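Local coordinates for 2-c-methyl-d-erythritol 2,4-cyclodiphosphate synthase (Plasmodium falciparum, PDB 4C81), which catalyses the zinc-dependent ring closure that forms 2-C-methyl-D-erythritol 2,4-cyclodiphosphate, with release of CMP, in non-mevalonate isoprenoid biosynthesis, at residues G13-I19 / K169-A175; I73-S79 / Y104-I109; V123-V127 / E160-G166. The protein carries 1 engineered substitution. All coordinates share one frame; numbering follows the deposited sequence. Where two conformers were deposited one is given.

Interaction 1: G13-I19 / K169-A175; sequences GYDIHKI and KAIECFA. With ZN (zinc ion), chain B; ZN (zinc ion), chain C.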
loop_
_atom_site.group_PDB
_atom_site.type_symbol
_atom_site.label_atom_id
_atom_site.label_comp_id
_atom_site.label_asym_id
_atom_site.label_seq_id
_atom_site.Cartn_x
_atom_site.Cartn_y
_atom_site.Cartn_z
ATOM N N GLY A 13 -3.813 -6.364 -1.823
ATOM C CA GLY A 13 -4.792 -6.338 -2.891
ATOM C C GLY A 13 -5.223 -4.908 -3.131
ATOM O O GLY A 13 -5.270 -4.104 -2.204
ATOM N N TYR A 14 -5.473 -4.590 -4.394
ATOM C CA TYR A 14 -5.982 -3.286 -4.780
ATOM C C TYR A 14 -7.195 -3.476 -5.677
ATOM O O TYR A 14 -7.246 -4.405 -6.484
ATOM C CB TYR A 14 -4.905 -2.500 -5.521
ATOM C CG TYR A 14 -5.438 -1.279 -6.233
ATOM C CD1 TYR A 14 -5.681 -0.106 -5.542
ATOM C CD2 TYR A 14 -5.699 -1.312 -7.600
ATOM C CE1 TYR A 14 -6.173 1.019 -6.190
ATOM C CE2 TYR A 14 -6.182 -0.195 -8.261
ATOM C CZ TYR A 14 -6.419 0.965 -7.549
ATOM O OH TYR A 14 -6.906 2.068 -8.202
ATOM N N ASP A 15 -8.182 -2.601 -5.527
ATOM C CA ASP A 15 -9.294 -2.565 -6.462
ATOM C C ASP A 15 -9.872 -1.161 -6.546
ATOM O O ASP A 15 -9.725 -0.352 -5.619
ATOM C CB ASP A 15 -10.377 -3.567 -6.059
ATOM C CG ASP A 15 -11.359 -3.859 -7.183
ATOM O OD1 ASP A 15 -11.037 -3.617 -8.373
ATOM O OD2 ASP A 15 -12.468 -4.336 -6.866
ATOM N N ILE A 16 -10.506 -0.884 -7.683
ATOM C CA ILE A 16 -11.174 0.384 -7.944
ATOM C C ILE A 16 -12.409 0.105 -8.795
ATOM O O ILE A 16 -12.360 -0.718 -9.716
ATOM C CB ILE A 16 -10.228 1.395 -8.667
ATOM C CG1 ILE A 16 -10.967 2.698 -9.005
ATOM C CG2 ILE A 16 -9.621 0.775 -9.928
ATOM C CD1 ILE A 16 -10.064 3.812 -9.518
ATOM N N HIS A 17 -13.521 0.768 -8.471
ATOM C CA HIS A 17 -14.706 0.726 -9.320
ATOM C C HIS A 17 -15.331 2.101 -9.465
ATOM O O HIS A 17 -15.256 2.928 -8.553
ATOM C CB HIS A 17 -15.727 -0.289 -8.795
ATOM C CG HIS A 17 -15.336 -1.710 -9.062
ATOM N ND1 HIS A 17 -15.330 -2.253 -10.328
ATOM C CD2 HIS A 17 -14.902 -2.687 -8.231
ATOM C CE1 HIS A 17 -14.926 -3.511 -10.263
ATOM N NE2 HIS A 17 -14.661 -3.797 -9.002
ATOM N N LYS A 18 -15.924 2.327 -10.636
ATOM C CA LYS A 18 -16.649 3.555 -10.936
ATOM C C LYS A 18 -17.983 3.541 -10.208
ATOM O O LYS A 18 -18.657 2.505 -10.146
ATOM C CB LYS A 18 -16.894 3.684 -12.443
ATOM C CG LYS A 18 -15.629 3.800 -13.283
ATOM C CD LYS A 18 -15.931 3.752 -14.785
ATOM C CE LYS A 18 -16.718 4.966 -15.269
ATOM N NZ LYS A 18 -16.022 6.254 -14.985
ATOM N N ILE A 19 -18.354 4.690 -9.654
ATOM C CA ILE A 19 -19.620 4.825 -8.946
ATOM C C ILE A 19 -20.388 6.067 -9.379
ATOM O O ILE A 19 -19.828 6.992 -9.981
ATOM C CB ILE A 19 -19.418 4.887 -7.411
ATOM C CG1 ILE A 19 -18.507 6.060 -7.015
ATOM C CG2 ILE A 19 -18.854 3.573 -6.895
ATOM C CD1 ILE A 19 -18.720 6.536 -5.599
ATOM N N LYS A 169 -16.268 9.905 -8.592
ATOM C CA LYS A 169 -16.307 9.157 -9.843
ATOM C C LYS A 169 -15.908 7.699 -9.617
ATOM O O LYS A 169 -16.230 6.835 -10.430
ATOM C CB LYS A 169 -15.385 9.794 -10.887
ATOM C CG LYS A 169 -15.813 11.194 -11.322
ATOM C CD LYS A 169 -14.820 11.819 -12.296
ATOM C CE LYS A 169 -14.918 11.203 -13.684
ATOM N NZ LYS A 169 -14.030 11.889 -14.663
ATOM N N ALA A 170 -15.203 7.436 -8.516
ATOM C CA ALA A 170 -14.747 6.089 -8.198
ATOM C C ALA A 170 -14.485 5.927 -6.705
ATOM O O ALA A 170 -14.416 6.910 -5.965
ATOM C CB ALA A 170 -13.485 5.761 -8.994
ATOM N N ILE A 171 -14.348 4.674 -6.280
ATOM C CA ILE A 171 -13.899 4.327 -4.928
ATOM C C ILE A 171 -12.818 3.256 -5.040
ATOM O O ILE A 171 -12.816 2.463 -5.986
ATOM C CB ILE A 171 -15.055 3.817 -4.037
ATOM C CG1 ILE A 171 -15.798 2.643 -4.693
ATOM C CG2 ILE A 171 -16.033 4.959 -3.735
ATOM C CD1 ILE A 171 -16.839 1.996 -3.800
ATOM N N GLU A 172 -11.895 3.230 -4.086
ATOM C CA GLU A 172 -10.814 2.248 -4.144
ATOM C C GLU A 172 -10.480 1.660 -2.785
ATOM O O GLU A 172 -10.862 2.195 -1.737
ATOM C CB GLU A 172 -9.573 2.802 -4.866
ATOM C CG GLU A 172 -8.803 3.913 -4.180
ATOM C CD GLU A 172 -7.623 4.409 -5.028
ATOM O OE1 GLU A 172 -7.664 4.253 -6.271
ATOM O OE2 GLU A 172 -6.659 4.952 -4.447
ATOM N N CYS A 173 -9.815 0.510 -2.821
ATOM C CA CYS A 173 -9.514 -0.256 -1.616
ATOM C C CYS A 173 -8.111 -0.837 -1.713
ATOM O O CYS A 173 -7.720 -1.342 -2.769
ATOM C CB CYS A 173 -10.526 -1.400 -1.439
ATOM S SG CYS A 173 -10.399 -2.241 0.157
ATOM N N PHE A 174 -7.366 -0.746 -0.611
ATOM C CA PHE A 174 -6.127 -1.487 -0.412
ATOM C C PHE A 174 -6.335 -2.458 0.735
ATOM O O PHE A 174 -6.680 -2.049 1.835
ATOM C CB PHE A 174 -4.974 -0.544 -0.063
ATOM C CG PHE A 174 -4.527 0.308 -1.204
ATOM C CD1 PHE A 174 -5.206 1.475 -1.516
ATOM C CD2 PHE A 174 -3.434 -0.057 -1.975
ATOM C CE1 PHE A 174 -4.798 2.274 -2.582
ATOM C CE2 PHE A 174 -3.019 0.738 -3.036
ATOM C CZ PHE A 174 -3.703 1.899 -3.340
ATOM N N ALA A 175 -6.133 -3.744 0.476
ATOM C CA ALA A 175 -6.256 -4.768 1.504
ATOM C C ALA A 175 -4.874 -5.351 1.761
ATOM O O ALA A 175 -4.204 -5.765 0.827
ATOM C CB ALA A 175 -7.216 -5.859 1.054
HETATM ZN ZN ZN B . -13.499 -5.324 -8.288
HETATM ZN ZN ZN C . -6.575 5.544 -7.905
HETATM O O HOH W 1 -12.390 -6.325 -9.329
HETATM O O HOH W 2 -17.341 7.325 -12.815
#

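Interaction 2: I73-S79 / Y104-I109; sequences ILGALGS and YARLLI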
loop_
_atom_site.group_PDB
_atom_site.type_symbol
_atom_site.label_atom_id
_atom_site.label_comp_id
_atom_site.label_asym_id
_atom_site.label_seq_id
_atom_site.Cartn_x
_atom_site.Cartn_y
_atom_site.Cartn_z
ATOM N N ILE A 73 -4.948 -12.218 -0.779
ATOM C CA ILE A 73 -4.694 -13.631 -0.479
ATOM C C ILE A 73 -3.957 -14.331 -1.628
ATOM O O ILE A 73 -2.953 -15.012 -1.399
ATOM C CB ILE A 73 -6.018 -14.372 -0.166
ATOM C CG1 ILE A 73 -6.605 -13.865 1.153
ATOM C CG2 ILE A 73 -5.797 -15.886 -0.094
ATOM C CD1 ILE A 73 -8.030 -14.293 1.395
ATOM N N LEU A 74 -4.453 -14.170 -2.855
ATOM C CA LEU A 74 -3.803 -14.744 -4.032
ATOM C C LEU A 74 -2.387 -14.198 -4.164
ATOM O O LEU A 74 -1.439 -14.948 -4.406
ATOM C CB LEU A 74 -4.603 -14.435 -5.300
ATOM C CG LEU A 74 -5.960 -15.132 -5.398
ATOM C CD1 LEU A 74 -6.699 -14.707 -6.656
ATOM C CD2 LEU A 74 -5.770 -16.636 -5.363
ATOM N N GLY A 75 -2.248 -12.887 -3.991
ATOM C CA GLY A 75 -0.947 -12.239 -4.070
ATOM C C GLY A 75 0.038 -12.791 -3.054
ATOM O O GLY A 75 1.196 -13.069 -3.376
ATOM N N ALA A 76 -0.426 -12.963 -1.822
ATOM C CA ALA A 76 0.402 -13.505 -0.748
ATOM C C ALA A 76 0.944 -14.899 -1.076
ATOM O O ALA A 76 2.093 -15.206 -0.755
ATOM C CB ALA A 76 -0.387 -13.549 0.551
ATOM N N LEU A 77 0.118 -15.718 -1.721
ATOM C CA LEU A 77 0.467 -17.107 -2.023
ATOM C C LEU A 77 1.153 -17.286 -3.381
ATOM O O LEU A 77 1.587 -18.391 -3.718
ATOM C CB LEU A 77 -0.788 -17.983 -1.953
ATOM C CG LEU A 77 -1.385 -18.122 -0.553
ATOM C CD1 LEU A 77 -2.815 -18.650 -0.611
ATOM C CD2 LEU A 77 -0.511 -19.012 0.323
ATOM N N GLY A 78 1.257 -16.210 -4.157
ATOM C CA GLY A 78 1.861 -16.285 -5.483
ATOM C C GLY A 78 0.962 -16.894 -6.543
ATOM O O GLY A 78 1.442 -17.311 -7.598
ATOM N N SER A 79 -0.337 -16.972 -6.259
ATOM C CA SER A 79 -1.296 -17.517 -7.211
ATOM C C SER A 79 -1.614 -16.464 -8.260
ATOM O O SER A 79 -1.358 -15.277 -8.057
ATOM C CB SER A 79 -2.583 -17.948 -6.503
ATOM O OG SER A 79 -2.341 -18.995 -5.579
ATOM N N TYR A 104 -13.082 -19.644 -2.795
ATOM C CA TYR A 104 -11.873 -20.168 -3.433
ATOM C C TYR A 104 -10.645 -19.758 -2.625
ATOM O O TYR A 104 -9.795 -20.591 -2.304
ATOM C CB TYR A 104 -11.733 -19.671 -4.880
ATOM C CG TYR A 104 -10.389 -20.004 -5.505
ATOM C CD1 TYR A 104 -10.127 -21.279 -6.005
ATOM C CD2 TYR A 104 -9.371 -19.053 -5.574
ATOM C CE1 TYR A 104 -8.897 -21.595 -6.567
ATOM C CE2 TYR A 104 -8.135 -19.361 -6.134
ATOM C CZ TYR A 104 -7.904 -20.633 -6.629
ATOM O OH TYR A 104 -6.685 -20.947 -7.183
ATOM N N ALA A 105 -10.570 -18.472 -2.288
ATOM C CA ALA A 105 -9.437 -17.938 -1.535
ATOM C C ALA A 105 -9.302 -18.586 -0.157
ATOM O O ALA A 105 -8.197 -18.929 0.262
ATOM C CB ALA A 105 -9.558 -16.419 -1.400
ATOM N N ARG A 106 -10.424 -18.749 0.543
ATOM C CA ARG A 106 -10.425 -19.404 1.848
ATOM C C ARG A 106 -9.885 -20.824 1.725
ATOM O O ARG A 106 -9.017 -21.229 2.492
ATOM C CB ARG A 106 -11.833 -19.438 2.441
ATOM C CG ARG A 106 -11.912 -20.074 3.826
ATOM C CD ARG A 106 -13.326 -20.043 4.380
ATOM N NE ARG A 106 -14.268 -20.769 3.528
ATOM C CZ ARG A 106 -14.416 -22.095 3.506
ATOM N NH1 ARG A 106 -13.680 -22.882 4.287
ATOM N NH2 ARG A 106 -15.309 -22.643 2.687
ATOM N N LEU A 107 -10.397 -21.566 0.747
ATOM C CA LEU A 107 -9.991 -22.963 0.552
ATOM C C LEU A 107 -8.558 -23.088 0.030
ATOM O O LEU A 107 -7.883 -24.074 0.317
ATOM C CB LEU A 107 -10.971 -23.689 -0.374
ATOM C CG LEU A 107 -12.373 -23.860 0.215
ATOM C CD1 LEU A 107 -13.382 -24.263 -0.854
ATOM C CD2 LEU A 107 -12.354 -24.871 1.355
ATOM N N LEU A 108 -8.099 -22.091 -0.726
ATOM C CA LEU A 108 -6.716 -22.041 -1.200
ATOM C C LEU A 108 -5.737 -21.895 -0.033
ATOM O O LEU A 108 -4.711 -22.572 0.010
ATOM C CB LEU A 108 -6.528 -20.881 -2.185
ATOM C CG LEU A 108 -5.106 -20.590 -2.677
ATOM C CD1 LEU A 108 -4.593 -21.711 -3.563
ATOM C CD2 LEU A 108 -5.071 -19.264 -3.421
ATOM N N ILE A 109 -6.056 -21.000 0.900
ATOM C CA ILE A 109 -5.254 -20.800 2.107
ATOM C C ILE A 109 -5.150 -22.111 2.881
ATOM O O ILE A 109 -4.069 -22.490 3.333
ATOM C CB ILE A 109 -5.869 -19.712 3.026
ATOM C CG1 ILE A 109 -5.704 -18.323 2.403
ATOM C CG2 ILE A 109 -5.210 -19.722 4.394
ATOM C CD1 ILE A 109 -6.499 -17.237 3.114
#

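Interaction 3: V123-V127 / E160-G166; sequences VIAQV and EKLGVIG. With CDP (cytidine-5'-diphosphate), chain D.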
loop_
_atom_site.group_PDB
_atom_site.type_symbol
_atom_site.label_atom_id
_atom_site.label_comp_id
_atom_site.label_asym_id
_atom_site.label_seq_id
_atom_site.Cartn_x
_atom_site.Cartn_y
_atom_site.Cartn_z
ATOM N N VAL A 123 -10.219 1.757 2.726
ATOM C CA VAL A 123 -11.101 2.231 1.667
ATOM C C VAL A 123 -10.892 3.728 1.491
ATOM O O VAL A 123 -10.898 4.471 2.465
ATOM C CB VAL A 123 -12.579 1.947 1.998
ATOM C CG1 VAL A 123 -13.504 2.510 0.915
ATOM C CG2 VAL A 123 -12.806 0.447 2.172
ATOM N N ILE A 124 -10.683 4.157 0.250
ATOM C CA ILE A 124 -10.546 5.573 -0.071
ATOM C C ILE A 124 -11.774 5.953 -0.877
ATOM O O ILE A 124 -11.967 5.479 -2.000
ATOM C CB ILE A 124 -9.256 5.889 -0.850
ATOM C CG1 ILE A 124 -8.047 5.274 -0.134
ATOM C CG2 ILE A 124 -9.091 7.405 -0.978
ATOM C CD1 ILE A 124 -6.723 5.514 -0.834
ATOM N N ALA A 125 -12.610 6.791 -0.274
ATOM C CA ALA A 125 -13.926 7.103 -0.809
ATOM C C ALA A 125 -14.522 8.301 -0.072
ATOM O O ALA A 125 -14.380 8.418 1.144
ATOM C CB ALA A 125 -14.839 5.887 -0.675
ATOM N N GLN A 126 -15.171 9.198 -0.811
ATOM C CA GLN A 126 -15.913 10.297 -0.191
ATOM C C GLN A 126 -17.124 9.724 0.540
ATOM O O GLN A 126 -17.375 10.055 1.698
ATOM C CB GLN A 126 -16.364 11.321 -1.238
ATOM C CG GLN A 126 -15.236 12.060 -1.948
ATOM C CD GLN A 126 -14.391 12.914 -1.013
ATOM O OE1 GLN A 126 -13.159 12.909 -1.092
ATOM N NE2 GLN A 126 -15.049 13.656 -0.125
ATOM N N VAL A 127 -17.859 8.860 -0.156
ATOM C CA VAL A 127 -19.000 8.136 0.405
ATOM C C VAL A 127 -18.982 6.690 -0.111
ATOM O O VAL A 127 -18.436 6.423 -1.183
ATOM C CB VAL A 127 -20.337 8.816 0.031
ATOM C CG1 VAL A 127 -20.438 10.186 0.691
ATOM C CG2 VAL A 127 -20.482 8.937 -1.476
ATOM N N GLU A 160 -10.297 14.249 0.122
ATOM C CA GLU A 160 -10.330 15.716 0.260
ATOM C C GLU A 160 -11.048 16.423 -0.897
ATOM O O GLU A 160 -10.723 17.568 -1.240
ATOM C CB GLU A 160 -8.906 16.267 0.430
ATOM C CG GLU A 160 -8.196 15.791 1.692
ATOM C CD GLU A 160 -8.832 16.318 2.967
ATOM O OE1 GLU A 160 -9.310 17.470 2.969
ATOM O OE2 GLU A 160 -8.856 15.577 3.970
ATOM N N LYS A 161 -12.031 15.735 -1.477
ATOM C CA LYS A 161 -12.765 16.218 -2.644
ATOM C C LYS A 161 -11.890 16.566 -3.857
ATOM O O LYS A 161 -12.306 17.343 -4.720
ATOM C CB LYS A 161 -13.648 17.416 -2.258
ATOM C CG LYS A 161 -14.535 17.164 -1.049
ATOM C CD LYS A 161 -15.480 18.329 -0.789
ATOM C CE LYS A 161 -16.338 18.087 0.445
ATOM N NZ LYS A 161 -17.257 16.927 0.276
ATOM N N LEU A 162 -10.697 15.971 -3.933
ATOM C CA LEU A 162 -9.784 16.166 -5.061
ATOM C C LEU A 162 -9.657 14.907 -5.917
ATOM O O LEU A 162 -9.720 13.780 -5.412
ATOM C CB LEU A 162 -8.394 16.563 -4.563
ATOM C CG LEU A 162 -8.276 17.851 -3.747
ATOM C CD1 LEU A 162 -6.839 18.045 -3.301
ATOM C CD2 LEU A 162 -8.762 19.051 -4.549
ATOM N N GLY A 163 -9.470 15.103 -7.219
ATOM C CA GLY A 163 -9.232 13.995 -8.142
ATOM C C GLY A 163 -10.470 13.157 -8.385
ATOM O O GLY A 163 -11.556 13.492 -7.920
ATOM N N VAL A 164 -10.297 12.048 -9.098
ATOM C CA VAL A 164 -11.426 11.191 -9.472
ATOM C C VAL A 164 -12.170 10.609 -8.258
ATOM O O VAL A 164 -13.401 10.570 -8.251
ATOM C CB VAL A 164 -10.997 10.058 -10.439
ATOM C CG1 VAL A 164 -10.532 10.648 -11.772
ATOM C CG2 VAL A 164 -9.911 9.196 -9.821
ATOM N N ILE A 165 -11.440 10.182 -7.230
ATOM C CA ILE A 165 -12.081 9.703 -5.999
ATOM C C ILE A 165 -12.807 10.851 -5.287
ATOM O O ILE A 165 -13.960 10.702 -4.873
ATOM C CB ILE A 165 -11.068 9.036 -5.040
ATOM C CG1 ILE A 165 -10.454 7.797 -5.689
ATOM C CG2 ILE A 165 -11.734 8.633 -3.722
ATOM C CD1 ILE A 165 -9.314 7.221 -4.888
ATOM N N GLY A 166 -12.138 11.993 -5.154
ATOM C CA GLY A 166 -12.713 13.146 -4.464
ATOM C C GLY A 166 -13.963 13.706 -5.122
ATOM O O GLY A 166 -14.840 14.236 -4.441
HETATM O O3B CDP D . -9.749 15.024 7.280
HETATM P PB CDP D . -9.508 13.632 8.077
HETATM O O1B CDP D . -7.924 13.435 8.069
HETATM O O2B CDP D . -10.033 13.667 9.466
HETATM O O3A CDP D . -10.081 12.420 7.178
HETATM P PA CDP D . -11.508 12.440 6.424
HETATM O O1A CDP D . -12.115 13.789 6.430
HETATM O O2A CDP D . -11.322 11.739 5.137
HETATM O "O5'" CDP D . -12.402 11.485 7.357
HETATM C "C5'" CDP D . -12.321 11.523 8.788
HETATM C "C4'" CDP D . -12.927 10.252 9.385
HETATM O "O4'" CDP D . -14.213 10.043 8.749
HETATM C "C3'" CDP D . -12.107 9.018 9.014
HETATM O "O3'" CDP D . -11.055 8.808 9.962
HETATM C "C2'" CDP D . -13.158 7.919 9.116
HETATM O "O2'" CDP D . -13.334 7.526 10.481
HETATM C "C1'" CDP D . -14.442 8.607 8.623
HETATM N N1 CDP D . -14.706 8.185 7.213
HETATM C C2 CDP D . -15.188 6.886 6.969
HETATM O O2 CDP D . -15.387 6.107 7.899
HETATM N N3 CDP D . -15.440 6.483 5.657
HETATM C C4 CDP D . -15.219 7.336 4.579
HETATM N N4 CDP D . -15.475 6.902 3.348
HETATM C C5 CDP D . -14.747 8.625 4.810
HETATM C C6 CDP D . -14.491 9.048 6.114
HETATM O O HOH W 3 -15.309 8.654 -3.971
#

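Interaction 1: G13-I19 / K169-A175
From Gly-13 opposite Ala-175 to Lys-18 opposite Ala-170, two inner strands of the mixed beta-sheet of IspF run antiparallel, their short axes 4.7 Å apart at 170°. Hydrogen-bonded and non-hydrogen-bonded pairs alternate; Asp-15 and Cys-173 bond through both amides, Cys-173 N lying 2.9 Å from Asp-15 O. This is a worked example of how strand alternation sorts side chains: Asp-15, His-17, Ile-171 and Cys-173 share one face, Tyr-14, Ile-16, Glu-172 and Phe-174 the other, and a zinc ion sits on each.

On the first face, Asp-15 OD2 and His-17 NE2 each bind zinc at 2.0 Å, and His-67 and a water complete the site beside CDP. With CG opposite its own amide nitrogen (chi1 -164°), the Asp-15 carboxylate is carried away from the neighbouring strand to the metal, while its other oxygen forms a salt bridge with Lys-157 of the second subunit.

On the second face, Tyr-14 CD1 lies over one face of the Phe-174 ring, 3.6 Å from its CZ, with the ring planes at 53°. Phe-174 in turn meets the Phe-174 rings of both other subunits edge-to-face. Tyr-14 OH donates to Glu-172 OE1 at 3.0 Å from above the carboxylate plane. His-159 of the second subunit is another ligand of the second zinc ion, which Glu-172 OE1 binds at 2.4 Å.

Interaction 2: I73-S79 / Y104-I109
Ile-73 and Ile-109 cross at about a right angle between two helices, and a second cluster forms around Leu-108. The CG2 methyl of Ile-73 presses on Ile-109 CG1 at 3.5 Å, a tight carbon contact, while its CD1 continues past Ile-109 to end 3.8 Å from the CB of Ala-105. The branching of isoleucine explains the double contact. In Ile-73, CG1 lies beside the backbone nitrogen (chi1 -68°), which puts CG2 anti to that nitrogen, beside the carbonyl carbon; both arms touch Ile-109 and Ala-105, which stand one turn apart on the facing helix. The small side chain of Ala-105 points toward the partner helix and lets the backbones come nearest here, with the CA atoms of Ile-73 and Ala-105 6.5 Å apart.

One turn further on, Leu-77 and Leu-108 meet differently: they reach toward each other tip to tip, Leu-77 CD1 touching Leu-108 CG at 3.6 Å. Leu-108 has its CG anti to its own nitrogen (chi1 174°), which carries the isobutyl group toward helix 64-77. Leu-74 was modelled in two conformers, which makes its approach to the edge of the Tyr-104 ring less certain. Tyr-104 also meets Phe-86 edge-to-face.

Helix 64-77 ends at this interface in a Schellman motif. Gly-78, with positive phi, turns the chain, and Ser-79 N returns to Leu-74 O at 3.0 Å. The helical parts, 73-77 and 104-109, cross at 28° with axes 10.4 Å apart, and Leu-77 and Ile-109 both rest on Leu-179 and Tyr-114 of the sheet. Such apolar packing between nearly parallel helices laid over a beta-sheet is characteristic of the helical layer of an alpha/beta fold, here that of the IspF subunit.

Interaction 3: V123-V127 / E160-G166
Gln-126 has CG beside its backbone nitrogen (chi1 -65°) and a bend at chi2 (-63°), which together bring its amide to the backbone of Lys-161. This joins the loop leaving strand 114-124 to the loop and short helix 163-166, at the cytidine side of the CDP site in the IspF fold. Lys-161 N donates to Gln-126 OE1 at 3.1 Å, fairly straight at 156° but from above the carbonyl plane. The same oxygen accepts from the backbone N of His-159, so two bonds grip it and fix the rotation of the amide. NE2, on the other arm, lies against Lys-161 CG at 3.7 Å, the two side chains crossing at about a right angle.

Nearer the backbone, Gln-126 CG packs on Gly-166 O at 3.3 Å. A water ties the same two chain sections together, accepting from Gln-126 N at 3.2 Å and donating to Ile-165 O at 2.6 Å. Toward strand 114-124 the contact turns apolar: Ile-165 points toward the strand end and crosses Ile-124 roughly perpendicularly, its CD1 3.9 Å from Ile-124 CG2. Ile-165 also packs on Glu-172 and His-159.

Between these contacts the main chain of Ala-125 faces the nucleotide. CDP is held as well by Thr-158, Ile-130 and Ser-131 of the same chain and by Asp-81 of the third subunit, and its exocyclic N4 donates to Ala-125 O at 2.9 Å.

In the fold
All three contacts belong to one alpha/beta subunit, and along the chain interactions 2 and 3 follow one another inside the long loop that interaction 1 closes. Interactions 1 and 3 have centres about 10 Å apart and touch directly: strands 170-181 and 114-124 are sheet neighbours, Glu-172 O lies 2.8 Å from Ile-124 N in a probable hydrogen bond, and helix 163-166 leads straight into strand 170-181. The centre of interaction 2 is about 20 Å from that of interaction 1 and about 29 Å from that of interaction 3, from which it lies across the chain's centre. Interactions 1 and 3 bear residues that bind zinc or CDP directly; interaction 2 is apolar packing of the helical layer, the Leu-74 side chain about 8 Å from a bound CDP.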